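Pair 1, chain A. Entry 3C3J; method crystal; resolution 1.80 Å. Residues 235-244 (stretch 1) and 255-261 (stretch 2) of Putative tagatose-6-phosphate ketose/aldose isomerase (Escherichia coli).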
# COMPACT_ATOMS: atom_id res chain seq x y z
N LEU A 235 10.23 1.72 -5.62
CA LEU A 235 10.48 3.10 -5.22
C LEU A 235 9.26 3.79 -4.65
O LEU A 235 9.38 4.83 -4.00
CB LEU A 235 11.05 3.93 -6.36
CG LEU A 235 12.44 3.55 -6.86
CD1 LEU A 235 12.78 4.39 -8.10
CD2 LEU A 235 13.51 3.70 -5.75
N GLN A 236 8.07 3.22 -4.88
CA GLN A 236 6.90 3.70 -4.18
C GLN A 236 7.08 3.56 -2.65
O GLN A 236 6.65 4.43 -1.87
CB GLN A 236 5.60 3.03 -4.67
CG GLN A 236 4.41 3.70 -4.00
CD GLN A 236 3.04 3.20 -4.39
OE1 GLN A 236 2.87 2.30 -5.26
NE2 GLN A 236 2.03 3.77 -3.72
N GLY A 237 7.73 2.47 -2.22
CA GLY A 237 8.05 2.31 -0.80
C GLY A 237 8.99 3.40 -0.27
O GLY A 237 8.85 3.85 0.86
N ALA A 238 9.96 3.81 -1.09
CA ALA A 238 10.83 4.95 -0.76
C ALA A 238 10.02 6.25 -0.66
O ALA A 238 10.23 7.07 0.27
CB ALA A 238 11.95 5.07 -1.80
N ALA A 239 9.10 6.43 -1.61
CA ALA A 239 8.17 7.57 -1.56
C ALA A 239 7.33 7.57 -0.29
O ALA A 239 7.14 8.62 0.31
CB ALA A 239 7.29 7.62 -2.81
N ARG A 240 6.88 6.39 0.12
CA ARG A 240 6.07 6.24 1.33
C ARG A 240 6.85 6.60 2.59
O ARG A 240 6.34 7.35 3.45
CB ARG A 240 5.54 4.82 1.43
CG ARG A 240 4.47 4.63 2.48
CD ARG A 240 3.91 3.19 2.33
NE ARG A 240 2.75 2.95 3.17
CZ ARG A 240 2.09 1.79 3.19
NH1 ARG A 240 2.48 0.76 2.44
NH2 ARG A 240 1.05 1.65 3.98
N GLU A 241 8.07 6.10 2.69
CA GLU A 241 8.97 6.48 3.79
C GLU A 241 9.26 7.99 3.81
O GLU A 241 9.30 8.62 4.89
CB GLU A 241 10.28 5.70 3.66
CG GLU A 241 11.42 6.07 4.62
CD GLU A 241 11.02 6.21 6.09
OE1 GLU A 241 9.92 5.72 6.50
OE2 GLU A 241 11.83 6.79 6.85
N SER A 242 9.51 8.55 2.63
CA SER A 242 9.76 9.97 2.46
C SER A 242 8.57 10.79 2.94
O SER A 242 8.75 11.78 3.66
CB SER A 242 10.09 10.29 1.01
OG SER A 242 11.28 9.65 0.60
N ALA A 243 7.38 10.38 2.55
CA ALA A 243 6.16 11.08 2.98
C ALA A 243 6.02 10.98 4.50
O ALA A 243 5.74 11.97 5.15
CB ALA A 243 4.94 10.52 2.25
N LEU A 244 6.23 9.79 5.08
CA LEU A 244 6.04 9.63 6.52
C LEU A 244 7.04 10.51 7.32
O LEU A 244 6.68 11.08 8.35
CB LEU A 244 6.18 8.17 6.93
CG LEU A 244 5.90 7.92 8.41
CD1 LEU A 244 4.50 8.45 8.80
CD2 LEU A 244 6.08 6.44 8.73
N ALA A 255 1.00 18.18 5.14
CA ALA A 255 0.32 16.97 4.69
C ALA A 255 1.21 16.28 3.66
O ALA A 255 1.73 16.92 2.74
CB ALA A 255 -1.06 17.31 4.07
N ALA A 256 1.39 14.97 3.79
CA ALA A 256 2.26 14.21 2.88
C ALA A 256 1.56 12.98 2.30
O ALA A 256 0.82 12.28 2.99
CB ALA A 256 3.59 13.84 3.57
N PHE A 257 1.83 12.75 1.02
CA PHE A 257 1.18 11.70 0.22
C PHE A 257 2.24 10.97 -0.57
O PHE A 257 3.33 11.49 -0.80
CB PHE A 257 0.17 12.31 -0.76
CG PHE A 257 -0.81 13.22 -0.12
CD1 PHE A 257 -2.02 12.74 0.38
CD2 PHE A 257 -0.53 14.57 0.02
CE1 PHE A 257 -2.92 13.59 1.00
CE2 PHE A 257 -1.43 15.44 0.65
CZ PHE A 257 -2.63 14.94 1.13
N TYR A 258 1.93 9.75 -0.97
CA TYR A 258 2.82 8.97 -1.85
C TYR A 258 2.00 8.22 -2.88
O TYR A 258 0.83 7.91 -2.66
CB TYR A 258 3.63 7.95 -1.04
CG TYR A 258 2.76 7.00 -0.28
CD1 TYR A 258 2.43 5.74 -0.80
CD2 TYR A 258 2.23 7.35 0.95
CE1 TYR A 258 1.59 4.87 -0.09
CE2 TYR A 258 1.37 6.48 1.66
CZ TYR A 258 1.07 5.24 1.13
OH TYR A 258 0.24 4.37 1.83
N ASP A 259 2.65 7.85 -3.97
CA ASP A 259 2.04 6.99 -4.99
C ASP A 259 3.09 6.60 -6.00
O ASP A 259 4.26 6.99 -5.88
CB ASP A 259 0.89 7.70 -5.71
CG ASP A 259 -0.28 6.75 -6.06
OD1 ASP A 259 -0.09 5.59 -6.51
OD2 ASP A 259 -1.44 7.20 -5.92
N SER A 260 2.69 5.80 -6.97
CA SER A 260 3.51 5.56 -8.14
C SER A 260 3.11 6.60 -9.19
O SER A 260 2.00 7.09 -9.17
CB SER A 260 3.30 4.17 -8.70
OG SER A 260 2.00 4.04 -9.18
N PRO A 261 4.04 6.97 -10.08
CA PRO A 261 3.69 7.87 -11.18
C PRO A 261 2.46 7.44 -11.99
O PRO A 261 1.59 8.29 -12.24
CB PRO A 261 4.97 7.88 -12.03
CG PRO A 261 6.05 7.68 -11.03
CD PRO A 261 5.49 6.70 -10.02
O HOH W 1 -0.33 4.70 -3.39

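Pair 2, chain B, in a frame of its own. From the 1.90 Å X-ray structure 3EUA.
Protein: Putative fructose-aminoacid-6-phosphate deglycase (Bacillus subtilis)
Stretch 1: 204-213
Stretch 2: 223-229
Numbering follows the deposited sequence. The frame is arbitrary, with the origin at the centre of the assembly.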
# COMPACT_ATOMS: atom_id res chain seq x y z
N ASN B 204 3.47 7.67 9.20
CA ASN B 204 4.83 7.89 8.73
C ASN B 204 5.21 7.02 7.53
O ASN B 204 6.28 7.21 6.94
CB ASN B 204 5.80 7.54 9.90
CG ASN B 204 5.31 8.08 11.22
OD1 ASN B 204 4.91 7.32 12.11
ND2 ASN B 204 5.22 9.38 11.31
N TYR B 205 4.36 6.04 7.18
CA TYR B 205 4.69 5.10 6.11
C TYR B 205 4.91 5.79 4.77
O TYR B 205 5.85 5.45 4.07
CB TYR B 205 3.67 3.95 5.99
CG TYR B 205 4.09 3.00 4.86
CD1 TYR B 205 5.15 2.12 5.04
CD2 TYR B 205 3.48 3.04 3.61
CE1 TYR B 205 5.58 1.30 4.05
CE2 TYR B 205 3.91 2.18 2.58
CZ TYR B 205 4.97 1.32 2.81
OH TYR B 205 5.42 0.50 1.82
N GLY B 206 4.11 6.79 4.42
CA GLY B 206 4.31 7.50 3.14
C GLY B 206 5.64 8.24 3.05
O GLY B 206 6.20 8.35 1.96
N VAL B 207 6.18 8.68 4.20
CA VAL B 207 7.50 9.34 4.27
C VAL B 207 8.60 8.37 3.86
O VAL B 207 9.50 8.72 3.09
CB VAL B 207 7.78 9.97 5.69
CG1 VAL B 207 9.14 10.59 5.79
CG2 VAL B 207 6.71 10.98 5.99
N ALA B 208 8.52 7.14 4.39
CA ALA B 208 9.43 6.06 4.06
C ALA B 208 9.27 5.71 2.58
O ALA B 208 10.26 5.58 1.82
CB ALA B 208 9.12 4.84 4.90
N TYR B 209 8.03 5.54 2.15
CA TYR B 209 7.76 5.18 0.75
C TYR B 209 8.36 6.21 -0.20
O TYR B 209 9.06 5.86 -1.18
CB TYR B 209 6.25 5.00 0.55
CG TYR B 209 5.82 4.74 -0.89
CD1 TYR B 209 6.10 3.52 -1.53
CD2 TYR B 209 5.10 5.68 -1.59
CE1 TYR B 209 5.68 3.28 -2.83
CE2 TYR B 209 4.69 5.45 -2.91
CZ TYR B 209 4.97 4.25 -3.51
OH TYR B 209 4.58 4.03 -4.84
N SER B 210 8.10 7.49 0.08
CA SER B 210 8.63 8.56 -0.77
C SER B 210 10.15 8.53 -0.76
O SER B 210 10.81 8.68 -1.79
CB SER B 210 8.15 9.92 -0.26
OG SER B 210 8.43 10.90 -1.23
N TYR B 211 10.75 8.34 0.40
CA TYR B 211 12.23 8.33 0.43
C TYR B 211 12.74 7.22 -0.44
O TYR B 211 13.75 7.37 -1.14
CB TYR B 211 12.78 8.17 1.82
CG TYR B 211 14.16 8.77 1.98
CD1 TYR B 211 14.30 10.13 2.10
CD2 TYR B 211 15.28 8.00 2.04
CE1 TYR B 211 15.53 10.72 2.24
CE2 TYR B 211 16.54 8.59 2.21
CZ TYR B 211 16.64 9.95 2.32
OH TYR B 211 17.85 10.56 2.46
N SER B 212 12.07 6.07 -0.38
CA SER B 212 12.49 4.92 -1.18
C SER B 212 12.33 5.12 -2.68
O SER B 212 13.30 4.98 -3.45
CB SER B 212 11.72 3.64 -0.79
OG SER B 212 12.12 3.16 0.50
N ILE B 213 11.13 5.49 -3.09
CA ILE B 213 10.86 5.58 -4.53
C ILE B 213 11.35 6.86 -5.22
O ILE B 213 11.75 6.80 -6.38
CB ILE B 213 9.37 5.30 -4.86
CG1 ILE B 213 8.46 6.36 -4.26
CG2 ILE B 213 9.00 3.85 -4.45
CD1 ILE B 213 7.21 6.60 -5.10
N HIS B 223 18.89 1.19 -4.94
CA HIS B 223 17.76 0.28 -4.74
C HIS B 223 17.14 0.54 -3.38
O HIS B 223 17.86 0.78 -2.41
CB HIS B 223 18.20 -1.17 -4.82
CG HIS B 223 18.82 -1.54 -6.13
ND1 HIS B 223 18.10 -1.59 -7.30
CD2 HIS B 223 20.08 -1.92 -6.44
CE1 HIS B 223 18.91 -1.94 -8.29
NE2 HIS B 223 20.11 -2.17 -7.79
N SER B 224 15.81 0.48 -3.29
CA SER B 224 15.18 0.63 -1.97
C SER B 224 13.84 -0.13 -1.95
O SER B 224 13.45 -0.79 -2.92
CB SER B 224 15.03 2.11 -1.57
OG SER B 224 14.74 2.29 -0.18
N HIS B 225 13.19 -0.06 -0.80
CA HIS B 225 11.91 -0.72 -0.52
C HIS B 225 11.51 -0.17 0.80
O HIS B 225 12.32 -0.18 1.72
CB HIS B 225 12.13 -2.21 -0.30
CG HIS B 225 10.89 -3.03 -0.14
ND1 HIS B 225 10.91 -4.41 -0.16
CD2 HIS B 225 9.58 -2.68 -0.06
CE1 HIS B 225 9.68 -4.87 -0.03
NE2 HIS B 225 8.84 -3.84 0.03
N ALA B 226 10.28 0.31 0.92
CA ALA B 226 9.78 0.83 2.19
C ALA B 226 9.00 -0.29 2.85
O ALA B 226 7.90 -0.60 2.45
CB ALA B 226 8.89 2.06 2.02
N ILE B 227 9.56 -0.84 3.90
CA ILE B 227 8.91 -1.93 4.63
C ILE B 227 7.95 -1.37 5.68
O ILE B 227 8.31 -0.53 6.45
CB ILE B 227 9.95 -2.83 5.39
CG1 ILE B 227 11.08 -3.27 4.45
CG2 ILE B 227 9.24 -4.05 6.04
CD1 ILE B 227 10.60 -3.93 3.24
N HIS B 228 6.73 -1.87 5.74
CA HIS B 228 5.83 -1.46 6.79
C HIS B 228 6.31 -2.16 8.09
O HIS B 228 6.60 -3.37 8.11
CB HIS B 228 4.38 -1.77 6.44
CG HIS B 228 3.42 -1.44 7.54
ND1 HIS B 228 3.19 -2.29 8.60
CD2 HIS B 228 2.66 -0.35 7.77
CE1 HIS B 228 2.33 -1.74 9.43
NE2 HIS B 228 2.01 -0.54 8.96
N ALA B 229 6.46 -1.38 9.15
CA ALA B 229 6.99 -1.90 10.43
C ALA B 229 6.27 -3.10 11.03
O ALA B 229 6.89 -3.91 11.73
CB ALA B 229 7.10 -0.81 11.45

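A helix laid antiparallel against a following strand is among the commonest units of α/β architecture, and the two pairs compared here show how one backbone frame accepts quite different side chains. In both, the helix and strand axes run nearly opposite, at 176° in pair 1 and 157° in pair 2, and approach to 7.1 and 7.8 Å. Fourteen central residues superpose with an RMSD of 0.8 Å. The fit is tightest at the middle of the contact, where Ala A239 matches Ala B208 and Tyr A258 matches Ala B226, and loosens beyond it, to 1.9 Å between the CA atoms of Asp A259 and Ile B227.

Alanine occupies the matched helix position where the backbones superpose closely. Ala A239 and Ala B208 point toward the strand in equivalent fashion, and each meets the central strand residue: Ala A239 CB lies 4.1 Å from Tyr A258 CB, and Ala B208 CB lies 4.0 Å from Ala B226 CB. Gly A237 and Gly B206 also coincide, but on the side of the helix facing away from the strand.

The central strand position shows the sharpest divergence. In pair 1 it carries the large side chain. Tyr A258 runs mostly across the helix direction, and the aliphatic part of Arg A240 covers one face of its ring, with Arg A240 CG 3.6 Å from the ring centroid in a CH-pi contact. Gln A236 approaches the ring edge, its NE2 3.5 Å from Tyr A258 CD1. Arg A240 NE comes within 3.2 Å of Tyr A258 OH, but the angle is too poor for a hydrogen bond. Indeed, no direct hydrogen bond crosses this pair; a water provides a weak link between Gln A236 NE2 and Tyr A258 O.

Pair 2 places an aromatic residue on the helix instead. Tyr B205, the counterpart of Gln A236, reaches across to the strand backbone, where its OH donates a hydrogen bond to Ala B226 O at 2.8 Å. The small Ala B226 packs among its neighbours, its CB lying 4.0 Å from Tyr B205 CE1 and 3.6 Å from Tyr B209 CA. Tyr B209, at the position of Arg A240, leaves its sideways-pointing side chain little involved.

At the other end, Ala A243 and Ala A256 make an apolar contact, CB to CB at 3.8 Å. Their counterparts are serines, and Ser B212 OG lies 2.8 Å from Ser B224 OG. In these two pairs a similar backbone arrangement brings matched positions together, while the residue that supplies the bulk, and whether the contact is apolar or polar, differs.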